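Local structure of cystathionine gamma-synthase (Xanthomonas oryzae pv. oryzae KACC 10331, 6LGO) at residues Y57-N62 with G241-P246; L334-G339 with S350-A355; S343-P348 with G369-S374. The protein probably catalyses the pyridoxal-phosphate-dependent formation of cystathionine in transsulfuration, and may also have cystathionine gamma-lyase activity. The protein carries 1 engineered substitution. All coordinates share one frame; numbering follows the deposited sequence.

Contact 1 (Y57-N62 with G241-P246); sequences YTRSGN and GLTGSP. With EBO ((2~{S})-2-azanyl-4-[(3~{S})-3-[(~{E})-[2-methyl-3-oxidanyl-5-(phosphonomethyl)pyridin-4-yl]methylideneamino]-4-oxidanyl-4-oxidanylidene-butyl]sulfanyl-butanoic acid), chain F.
R59, whose chain runs past G241 and T243, ends in a guanidinium that has Y57 CD2 over one face, 4.1 Å above its plane, and the EBO phosphonate at its edge. The Y57 ring carries the EBO sulfur over one face, toward the rim, and R59 NE in plane at the edge. This is the part lent by one subunit to a fold-type-I PLP site at the subunit interface: 57-62 reaches the cofactor-cystathionine Schiff base beside K209 of the second subunit. A bend at chi3 (37°) lets R59 serve both ends of that ligand. R59 NE gives a 2.7 Å bond to EBO O1 of the phosphonate, and R59 NH2 a 2.9 Å bond to EBO O2. R59 NH1 reaches the carboxylate oxygen EBO O4 at 2.8 Å. R59 CD rests on G241 CA, the residue that closes a Schellman motif. The P246 ring lies across the N62 amide, with P246 CG 3.4 Å from N62 ND2, and also meets T58 CG2. N62 ND2 bonds T58 OG1 and V39 O, T58 OG1 also bonds S41 O, and N62 OD1 caps the helix that follows. T243 OG1 donates to R59 O at 2.7 Å, in the carbonyl plane and on a lone pair.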
loop_
_atom_site.group_PDB
_atom_site.type_symbol
_atom_site.label_atom_id
_atom_site.label_comp_id
_atom_site.label_asym_id
_atom_site.label_seq_id
_atom_site.Cartn_x
_atom_site.Cartn_y
_atom_site.Cartn_z
ATOM N N TYR A 57 10.185 17.782 -4.642
ATOM C CA TYR A 57 10.843 16.475 -4.548
ATOM C C TYR A 57 10.697 15.880 -3.161
ATOM O O TYR A 57 10.961 16.558 -2.154
ATOM C CB TYR A 57 12.319 16.581 -4.851
ATOM C CG TYR A 57 12.933 15.230 -5.144
ATOM C CD1 TYR A 57 12.618 14.510 -6.290
ATOM C CD2 TYR A 57 13.912 14.738 -4.325
ATOM C CE1 TYR A 57 13.238 13.320 -6.581
ATOM C CE2 TYR A 57 14.533 13.545 -4.598
ATOM C CZ TYR A 57 14.198 12.818 -5.724
ATOM O OH TYR A 57 14.894 11.644 -5.929
ATOM N N THR A 58 10.308 14.608 -3.156
ATOM C CA THR A 58 9.797 13.907 -1.945
ATOM C C THR A 58 10.931 13.757 -0.908
ATOM O O THR A 58 10.571 13.790 0.281
ATOM C CB THR A 58 9.024 12.630 -2.305
ATOM O OG1 THR A 58 7.704 13.034 -2.658
ATOM C CG2 THR A 58 8.977 11.638 -1.170
ATOM N N ARG A 59 12.203 13.622 -1.302
ATOM C CA ARG A 59 13.275 13.546 -0.287
ATOM C C ARG A 59 13.260 14.857 0.534
ATOM O O ARG A 59 13.402 14.775 1.756
ATOM C CB ARG A 59 14.664 13.378 -0.918
ATOM C CG ARG A 59 15.796 13.614 0.088
ATOM C CD ARG A 59 17.122 13.056 -0.432
ATOM N NE ARG A 59 17.371 13.197 -1.859
ATOM C CZ ARG A 59 17.703 14.311 -2.516
ATOM N NH1 ARG A 59 17.760 15.454 -1.861
ATOM N NH2 ARG A 59 17.989 14.292 -3.826
ATOM N N SER A 60 13.000 16.000 -0.115
ATOM C CA SER A 60 13.045 17.358 0.501
ATOM C C SER A 60 11.762 17.633 1.281
ATOM O O SER A 60 11.813 18.279 2.323
ATOM C CB SER A 60 13.222 18.428 -0.545
ATOM O OG SER A 60 14.311 18.136 -1.428
ATOM N N GLY A 61 10.624 17.230 0.754
ATOM C CA GLY A 61 9.315 17.614 1.334
ATOM C C GLY A 61 8.248 16.849 0.619
ATOM O O GLY A 61 8.425 16.640 -0.605
ATOM N N ASN A 62 7.312 16.261 1.339
ATOM C CA ASN A 62 6.138 15.577 0.740
ATOM C C ASN A 62 4.933 15.826 1.646
ATOM O O ASN A 62 5.064 15.891 2.895
ATOM C CB ASN A 62 6.485 14.105 0.615
ATOM C CG ASN A 62 5.311 13.232 0.293
ATOM O OD1 ASN A 62 4.512 12.982 1.210
ATOM N ND2 ASN A 62 5.275 12.702 -0.948
ATOM N N GLY A 241 19.619 12.707 3.275
ATOM C CA GLY A 241 18.717 11.696 2.711
ATOM C C GLY A 241 18.007 10.772 3.730
ATOM O O GLY A 241 17.798 9.606 3.384
ATOM N N LEU A 242 17.643 11.286 4.888
ATOM C CA LEU A 242 17.153 10.523 6.090
ATOM C C LEU A 242 15.636 10.518 6.088
ATOM O O LEU A 242 15.086 9.978 7.009
ATOM C CB LEU A 242 17.586 11.262 7.398
ATOM C CG LEU A 242 19.063 11.134 7.706
ATOM C CD1 LEU A 242 19.493 11.982 8.874
ATOM C CD2 LEU A 242 19.347 9.687 8.045
ATOM N N THR A 243 14.988 11.257 5.209
ATOM C CA THR A 243 13.529 11.344 5.180
ATOM C C THR A 243 12.881 9.991 4.873
ATOM O O THR A 243 13.393 9.199 4.118
ATOM C CB THR A 243 13.030 12.409 4.199
ATOM O OG1 THR A 243 13.709 12.321 2.945
ATOM C CG2 THR A 243 13.172 13.774 4.830
ATOM N N GLY A 244 11.701 9.852 5.476
ATOM C CA GLY A 244 10.786 8.696 5.445
ATOM C C GLY A 244 9.982 8.579 4.153
ATOM O O GLY A 244 9.643 9.574 3.542
ATOM N N SER A 245 9.536 7.377 3.905
ATOM C CA SER A 245 8.564 7.010 2.842
ATOM C C SER A 245 7.143 7.550 3.123
ATOM O O SER A 245 6.652 7.545 4.249
ATOM C CB SER A 245 8.586 5.546 2.651
ATOM O OG SER A 245 7.283 5.026 2.699
ATOM N N PRO A 246 6.475 8.117 2.108
ATOM C CA PRO A 246 5.117 8.608 2.286
ATOM C C PRO A 246 4.130 7.498 2.698
ATOM O O PRO A 246 3.205 7.803 3.427
ATOM C CB PRO A 246 4.804 9.219 0.924
ATOM C CG PRO A 246 6.167 9.673 0.418
ATOM C CD PRO A 246 7.074 8.554 0.840
HETATM O O6 EBO F . 16.831 15.062 -10.844
HETATM C C15 EBO F . 17.945 14.821 -10.338
HETATM O O5 EBO F . 19.084 15.118 -10.871
HETATM C C8 EBO F . 17.765 14.114 -9.036
HETATM C C9 EBO F . 16.979 14.918 -7.896
HETATM C C10 EBO F . 16.806 16.464 -8.072
HETATM S S EBO F . 15.999 16.904 -6.663
HETATM C C11 EBO F . 16.822 18.375 -6.340
HETATM C C12 EBO F . 15.888 19.242 -5.594
HETATM C C13 EBO F . 15.714 19.008 -4.127
HETATM C C14 EBO F . 16.985 18.894 -3.328
HETATM O O4 EBO F . 17.621 17.840 -3.332
HETATM O O3 EBO F . 17.382 19.762 -2.563
HETATM N N2 EBO F . 14.843 20.124 -3.745
HETATM N N1 EBO F . 19.025 13.386 -8.706
HETATM C C7 EBO F . 19.153 12.560 -7.781
HETATM C C3 EBO F . 20.375 11.795 -7.588
HETATM C C2 EBO F . 21.302 11.681 -8.697
HETATM O O7 EBO F . 21.080 12.219 -9.940
HETATM C C4 EBO F . 20.638 11.093 -6.272
HETATM C C6 EBO F . 19.793 10.876 -5.012
HETATM P P EBO F . 17.998 10.604 -4.538
HETATM O O2 EBO F . 16.994 11.735 -4.887
HETATM O O1 EBO F . 18.088 10.907 -2.986
HETATM O O EBO F . 17.119 9.420 -4.389
HETATM C C5 EBO F . 21.971 10.457 -6.360
HETATM N N EBO F . 22.862 10.325 -7.398
HETATM C C1 EBO F . 22.568 10.904 -8.537
HETATM C C EBO F . 23.379 10.799 -9.763
#

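Contact 2 (L334-G339 with S350-A355); sequences LAESLG and SMTHAA. With EBO ((2~{S})-2-azanyl-4-[(3~{S})-3-[(~{E})-[2-methyl-3-oxidanyl-5-(phosphonomethyl)pyridin-4-yl]methylideneamino]-4-oxidanyl-4-oxidanylidene-butyl]sulfanyl-butanoic acid), chain E.
M351 and E336 carry most of this meeting of two loops, which flank strand 344-346 in the C-terminal domain, where both loops line the substrate pocket. The segment 350-355 presents its side chains from a type I beta turn, M351 to A354, tied by A354 N to M351 O.

The apolar part belongs to M351. Its chain is extended as far as SD and then bends at chi3 (72°), which carries the methyl back over the peptide of A335, with M351 CE 3.5 Å from A335 C. L334 CD1 comes at the sulfur obliquely, 3.7 Å from M351 SD. F46 of the second subunit packs on both L334 and M351, closing this patch from across the interface.

The polar part is, across the two loops, proximity without bonding. E336 OE1 is modelled close to the turn, 3.0 Å from M351 C, but how it is held there is doubtful: the M351 carbonyl oxygen is another acceptor, and the angle at T352 N is poor. S337 OG bonds K209 NZ, the lysine predicted to hold the cofactor.

The ligand lies against both loops. The E336 carboxyl carbon CD touches the cystathionine chain at EBO C12, 3.6 Å away, and E336 CG packs against EBO C10 and the sulfur. One ligand carboxylate oxygen is reached from both segments: EBO O5 accepts S337 N at 2.9 Å and has the T352 methyl CG2 3.4 Å away.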
loop_
_atom_site.group_PDB
_atom_site.type_symbol
_atom_site.label_atom_id
_atom_site.label_comp_id
_atom_site.label_asym_id
_atom_site.label_seq_id
_atom_site.Cartn_x
_atom_site.Cartn_y
_atom_site.Cartn_z
ATOM N N LEU A 334 7.463 -13.147 22.225
ATOM C CA LEU A 334 8.892 -12.909 22.445
ATOM C C LEU A 334 9.411 -12.285 21.174
ATOM O O LEU A 334 9.487 -13.002 20.125
ATOM C CB LEU A 334 9.558 -14.242 22.750
ATOM C CG LEU A 334 11.062 -14.076 22.986
ATOM C CD1 LEU A 334 11.369 -13.133 24.157
ATOM C CD2 LEU A 334 11.714 -15.461 23.154
ATOM N N ALA A 335 9.637 -10.984 21.246
ATOM C CA ALA A 335 10.061 -10.147 20.112
ATOM C C ALA A 335 10.643 -8.834 20.583
ATOM O O ALA A 335 10.326 -8.344 21.678
ATOM C CB ALA A 335 8.901 -9.937 19.150
ATOM N N GLU A 336 11.394 -8.222 19.701
ATOM C CA GLU A 336 11.780 -6.808 19.865
ATOM C C GLU A 336 10.612 -5.854 19.623
ATOM O O GLU A 336 9.564 -6.264 19.090
ATOM C CB GLU A 336 12.997 -6.559 18.988
ATOM C CG GLU A 336 14.249 -6.697 19.865
ATOM C CD GLU A 336 15.345 -7.451 19.212
ATOM O OE1 GLU A 336 16.387 -7.669 19.891
ATOM O OE2 GLU A 336 15.139 -7.796 18.019
ATOM N N SER A 337 10.849 -4.606 19.994
ATOM C CA SER A 337 9.972 -3.449 19.796
ATOM C C SER A 337 8.956 -3.342 20.952
ATOM O O SER A 337 9.002 -4.199 21.892
ATOM C CB SER A 337 9.315 -3.536 18.439
ATOM O OG SER A 337 8.807 -2.282 18.109
ATOM N N LEU A 338 8.013 -2.399 20.835
ATOM C CA LEU A 338 7.154 -2.034 21.961
ATOM C C LEU A 338 6.124 -1.059 21.411
ATOM O O LEU A 338 6.236 -0.700 20.241
ATOM C CB LEU A 338 7.985 -1.403 23.106
ATOM C CG LEU A 338 8.740 -0.106 22.718
ATOM C CD1 LEU A 338 8.166 1.106 23.401
ATOM C CD2 LEU A 338 10.216 -0.195 23.027
ATOM N N GLY A 339 5.098 -0.782 22.192
ATOM C CA GLY A 339 4.088 0.226 21.865
ATOM C C GLY A 339 3.069 -0.240 20.861
ATOM O O GLY A 339 2.262 0.619 20.401
ATOM N N SER A 350 20.157 -10.095 25.720
ATOM C CA SER A 350 20.311 -10.878 24.459
ATOM C C SER A 350 19.508 -10.242 23.294
ATOM O O SER A 350 19.635 -10.704 22.167
ATOM C CB SER A 350 19.875 -12.318 24.700
ATOM O OG SER A 350 18.468 -12.421 24.881
ATOM N N MET A 351 18.681 -9.210 23.529
ATOM C CA MET A 351 17.772 -8.678 22.479
ATOM C C MET A 351 18.007 -7.153 22.321
ATOM O O MET A 351 18.982 -6.717 21.588
ATOM C CB MET A 351 16.307 -9.045 22.850
ATOM C CG MET A 351 15.989 -10.533 22.715
ATOM S SD MET A 351 14.392 -11.146 23.324
ATOM C CE MET A 351 13.319 -10.462 22.062
ATOM N N THR A 352 17.203 -6.342 23.002
ATOM C CA THR A 352 17.181 -4.878 22.806
ATOM C C THR A 352 18.523 -4.229 23.200
ATOM O O THR A 352 18.793 -3.103 22.761
ATOM C CB THR A 352 16.039 -4.284 23.643
ATOM O OG1 THR A 352 16.245 -4.726 24.985
ATOM C CG2 THR A 352 14.707 -4.747 23.145
ATOM N N HIS A 353 19.322 -4.842 24.068
ATOM C CA HIS A 353 20.506 -4.155 24.604
ATOM C C HIS A 353 21.707 -5.068 24.334
ATOM O O HIS A 353 22.782 -4.780 24.891
ATOM C CB HIS A 353 20.280 -3.726 26.066
ATOM C CG HIS A 353 19.194 -2.720 26.211
ATOM N ND1 HIS A 353 19.456 -1.388 26.515
ATOM C CD2 HIS A 353 17.856 -2.838 26.110
ATOM C CE1 HIS A 353 18.310 -0.748 26.623
ATOM N NE2 HIS A 353 17.312 -1.611 26.376
ATOM N N ALA A 354 21.531 -6.060 23.457
ATOM C CA ALA A 354 22.627 -6.931 22.942
ATOM C C ALA A 354 23.744 -6.083 22.271
ATOM O O ALA A 354 24.928 -6.505 22.400
ATOM C CB ALA A 354 22.119 -8.062 22.042
ATOM N N ALA A 355 23.412 -4.915 21.700
ATOM C CA ALA A 355 24.345 -3.962 21.042
ATOM C C ALA A 355 25.319 -3.365 22.093
ATOM O O ALA A 355 26.459 -3.034 21.744
ATOM C CB ALA A 355 23.535 -2.894 20.324
HETATM O O6 EBO E . 13.831 -1.357 22.670
HETATM C C15 EBO E . 13.317 -1.755 21.565
HETATM O O5 EBO E . 12.619 -2.766 21.429
HETATM C C8 EBO E . 13.504 -1.077 20.264
HETATM C C9 EBO E . 14.190 -1.923 19.107
HETATM C C10 EBO E . 15.138 -3.087 19.567
HETATM S S EBO E . 15.679 -3.720 18.075
HETATM C C11 EBO E . 17.220 -4.238 18.657
HETATM C C12 EBO E . 17.769 -5.236 17.702
HETATM C C13 EBO E . 18.309 -4.795 16.370
HETATM C C14 EBO E . 19.372 -3.748 16.418
HETATM O O4 EBO E . 19.051 -2.574 16.558
HETATM O O3 EBO E . 20.561 -3.975 16.252
HETATM N N2 EBO E . 18.756 -6.090 15.870
HETATM N N1 EBO E . 13.921 0.328 20.560
HETATM C C7 EBO E . 14.028 1.248 19.719
HETATM C C3 EBO E . 14.257 2.646 20.070
HETATM C C2 EBO E . 14.023 3.068 21.411
HETATM O O7 EBO E . 13.640 2.206 22.417
HETATM C C4 EBO E . 14.646 3.629 19.015
HETATM C C6 EBO E . 14.773 3.500 17.478
HETATM P P EBO E . 13.888 2.719 15.998
HETATM O O2 EBO E . 12.673 3.028 15.194
HETATM O O1 EBO E . 14.928 2.945 14.823
HETATM O O EBO E . 13.907 1.150 16.013
HETATM C C5 EBO E . 14.894 4.927 19.668
HETATM N N EBO E . 14.691 5.374 20.938
HETATM C C1 EBO E . 14.287 4.452 21.799
HETATM C C EBO E . 13.957 4.709 23.215
#

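Contact 3 (S343-P348 with G369-S374); sequences SLIAHP and GLLRLS. With EBO ((2~{S})-2-azanyl-4-[(3~{S})-3-[(~{E})-[2-methyl-3-oxidanyl-5-(phosphonomethyl)pyridin-4-yl]methylideneamino]-4-oxidanyl-4-oxidanylidene-butyl]sulfanyl-butanoic acid), chain E.
A buried arginine, R372, rises beside A346 and takes hold of the ligand carboxylate with two almost straight bonds. R372 NH1 donates to EBO O6 at 2.8 Å (175°) and R372 NH2 to EBO O5 at 3.0 Å (173°), a two-pronged grip that fixes the carboxylate's rotation. The chain is stretched out through chi2 and turns at chi3 (76°), which brings the guanidinium alongside the A346 methyl, CB of A346 being 4.1 Å from R372 NH2. P348 CG meets the root of the same side chain at R372 CB.

Beneath it is an antiparallel ladder. Strands 344-346 and 371-374 are neighbours in the mixed sheet of the C-terminal domain, and as in other fold-type-I PLP enzymes an arginine from this domain binds the substrate alpha-carboxylate. A346 and R372 form one hydrogen-bonded pair, L344 and S374 the other, each with two backbone bonds. I345 and L373, the non-hydrogen-bonded pair between them, point to the other face. There they lie side by side, I345 CD1 3.8 Å from L373 CD2, with F325 and I273 packing nearby. Past the strand end, P348 CD comes within 3.2 Å of L370 O, and the H347 imidazole bonds D368 O through NE2 and S350 through ND1.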
loop_
_atom_site.group_PDB
_atom_site.type_symbol
_atom_site.label_atom_id
_atom_site.label_comp_id
_atom_site.label_asym_id
_atom_site.label_seq_id
_atom_site.Cartn_x
_atom_site.Cartn_y
_atom_site.Cartn_z
ATOM N N SER A 343 0.635 -7.403 22.843
ATOM C CA SER A 343 1.594 -7.499 23.961
ATOM C C SER A 343 2.887 -8.193 23.519
ATOM O O SER A 343 2.823 -9.183 22.788
ATOM C CB SER A 343 0.937 -8.176 25.148
ATOM O OG SER A 343 -0.114 -7.324 25.667
ATOM N N LEU A 344 4.028 -7.730 24.033
ATOM C CA LEU A 344 5.366 -8.299 23.727
ATOM C C LEU A 344 6.165 -8.524 24.992
ATOM O O LEU A 344 5.984 -7.759 26.015
ATOM C CB LEU A 344 6.174 -7.377 22.816
ATOM C CG LEU A 344 5.458 -6.910 21.547
ATOM C CD1 LEU A 344 6.202 -5.748 20.946
ATOM C CD2 LEU A 344 5.230 -8.025 20.493
ATOM N N ILE A 345 7.103 -9.460 24.889
ATOM C CA ILE A 345 8.128 -9.626 25.955
ATOM C C ILE A 345 9.522 -9.633 25.311
ATOM O O ILE A 345 9.697 -10.144 24.166
ATOM C CB ILE A 345 7.798 -10.842 26.844
ATOM C CG1 ILE A 345 8.793 -10.928 27.997
ATOM C CG2 ILE A 345 7.744 -12.158 26.049
ATOM C CD1 ILE A 345 8.344 -11.912 29.076
ATOM N N ALA A 346 10.478 -9.007 25.962
ATOM C CA ALA A 346 11.889 -9.064 25.537
ATOM C C ALA A 346 12.811 -9.348 26.724
ATOM O O ALA A 346 12.413 -9.136 27.910
ATOM C CB ALA A 346 12.219 -7.801 24.827
ATOM N N HIS A 347 13.986 -9.864 26.406
ATOM C CA HIS A 347 15.122 -10.116 27.338
ATOM C C HIS A 347 16.247 -9.169 26.930
ATOM O O HIS A 347 16.886 -9.395 25.894
ATOM C CB HIS A 347 15.504 -11.596 27.316
ATOM C CG HIS A 347 16.727 -11.902 28.116
ATOM N ND1 HIS A 347 17.940 -12.213 27.495
ATOM C CD2 HIS A 347 16.923 -11.994 29.456
ATOM C CE1 HIS A 347 18.846 -12.494 28.433
ATOM N NE2 HIS A 347 18.247 -12.345 29.646
ATOM N N PRO A 348 16.335 -7.967 27.553
ATOM C CA PRO A 348 17.207 -6.908 27.032
ATOM C C PRO A 348 18.670 -7.322 26.831
ATOM O O PRO A 348 19.264 -6.865 25.802
ATOM C CB PRO A 348 17.027 -5.740 28.028
ATOM C CG PRO A 348 15.588 -5.941 28.537
ATOM C CD PRO A 348 15.398 -7.456 28.602
ATOM N N GLY A 369 18.999 -11.370 34.071
ATOM C CA GLY A 369 17.677 -11.897 34.459
ATOM C C GLY A 369 16.537 -10.948 34.048
ATOM O O GLY A 369 15.379 -11.328 34.163
ATOM N N LEU A 370 16.824 -9.772 33.513
ATOM C CA LEU A 370 15.742 -8.749 33.337
ATOM C C LEU A 370 14.861 -9.141 32.140
ATOM O O LEU A 370 15.408 -9.458 31.075
ATOM C CB LEU A 370 16.344 -7.355 33.170
ATOM C CG LEU A 370 15.312 -6.227 33.185
ATOM C CD1 LEU A 370 14.727 -5.996 34.575
ATOM C CD2 LEU A 370 15.881 -4.935 32.612
ATOM N N LEU A 371 13.544 -9.165 32.380
ATOM C CA LEU A 371 12.484 -9.211 31.337
ATOM C C LEU A 371 11.751 -7.868 31.269
ATOM O O LEU A 371 11.517 -7.255 32.330
ATOM C CB LEU A 371 11.565 -10.402 31.629
ATOM C CG LEU A 371 12.295 -11.749 31.516
ATOM C CD1 LEU A 371 11.413 -12.840 32.088
ATOM C CD2 LEU A 371 12.757 -12.040 30.057
ATOM N N ARG A 372 11.441 -7.444 30.042
ATOM C CA ARG A 372 10.659 -6.232 29.727
ATOM C C ARG A 372 9.343 -6.597 29.063
ATOM O O ARG A 372 9.349 -7.393 28.124
ATOM C CB ARG A 372 11.462 -5.309 28.824
ATOM C CG ARG A 372 10.863 -3.938 28.639
ATOM C CD ARG A 372 11.637 -3.208 27.562
ATOM N NE ARG A 372 11.287 -3.701 26.228
ATOM C CZ ARG A 372 11.818 -3.289 25.071
ATOM N NH1 ARG A 372 12.780 -2.374 25.079
ATOM N NH2 ARG A 372 11.374 -3.840 23.927
ATOM N N LEU A 373 8.247 -6.022 29.568
ATOM C CA LEU A 373 6.915 -6.224 28.980
ATOM C C LEU A 373 6.515 -4.963 28.257
ATOM O O LEU A 373 6.720 -3.866 28.841
ATOM C CB LEU A 373 5.919 -6.455 30.095
ATOM C CG LEU A 373 6.103 -7.706 30.923
ATOM C CD1 LEU A 373 4.979 -7.797 31.980
ATOM C CD2 LEU A 373 6.103 -8.919 29.992
ATOM N N SER A 374 6.027 -5.101 27.018
ATOM C CA SER A 374 5.232 -4.067 26.328
ATOM C C SER A 374 3.794 -4.550 26.414
ATOM O O SER A 374 3.435 -5.493 25.734
ATOM C CB SER A 374 5.615 -3.846 24.888
ATOM O OG SER A 374 4.875 -2.748 24.313
HETATM O O6 EBO E . 13.831 -1.357 22.670
HETATM C C15 EBO E . 13.317 -1.755 21.565
HETATM O O5 EBO E . 12.619 -2.766 21.429
HETATM C C8 EBO E . 13.504 -1.077 20.264
HETATM C C9 EBO E . 14.190 -1.923 19.107
HETATM C C10 EBO E . 15.138 -3.087 19.567
HETATM S S EBO E . 15.679 -3.720 18.075
HETATM C C11 EBO E . 17.220 -4.238 18.657
HETATM C C12 EBO E . 17.769 -5.236 17.702
HETATM C C13 EBO E . 18.309 -4.795 16.370
HETATM C C14 EBO E . 19.372 -3.748 16.418
HETATM O O4 EBO E . 19.051 -2.574 16.558
HETATM O O3 EBO E . 20.561 -3.975 16.252
HETATM N N2 EBO E . 18.756 -6.090 15.870
HETATM N N1 EBO E . 13.921 0.328 20.560
HETATM C C7 EBO E . 14.028 1.248 19.719
HETATM C C3 EBO E . 14.257 2.646 20.070
HETATM C C2 EBO E . 14.023 3.068 21.411
HETATM O O7 EBO E . 13.640 2.206 22.417
HETATM C C4 EBO E . 14.646 3.629 19.015
HETATM C C6 EBO E . 14.773 3.500 17.478
HETATM P P EBO E . 13.888 2.719 15.998
HETATM O O2 EBO E . 12.673 3.028 15.194
HETATM O O1 EBO E . 14.928 2.945 14.823
HETATM O O EBO E . 13.907 1.150 16.013
HETATM C C5 EBO E . 14.894 4.927 19.668
HETATM N N EBO E . 14.691 5.374 20.938
HETATM C C1 EBO E . 14.287 4.452 21.799
HETATM C C EBO E . 13.957 4.709 23.215
#

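From the N terminus, contact 1 comes first: it closes a long loop of 178 residues, bringing the segment before helix 63-76 onto the turn between helices 227-240 and 246-256, and it ends before the others begin. Contacts 2 and 3 cross: the 10-residue loop of contact 2 holds strand 344-346, and the 20-residue loop of contact 3 runs from it to strand 371-374. Contact 3 joins these neighbouring sheet strands, contact 2 the loops flanking the first. They touch through probable hydrogen bonds, H353 N to P348 O and G339 N to S374 OG. The centres of contacts 1 and 2 are 28 Å apart: contact 1 serves the neighbour's active site, contacts 2 and 3 their own.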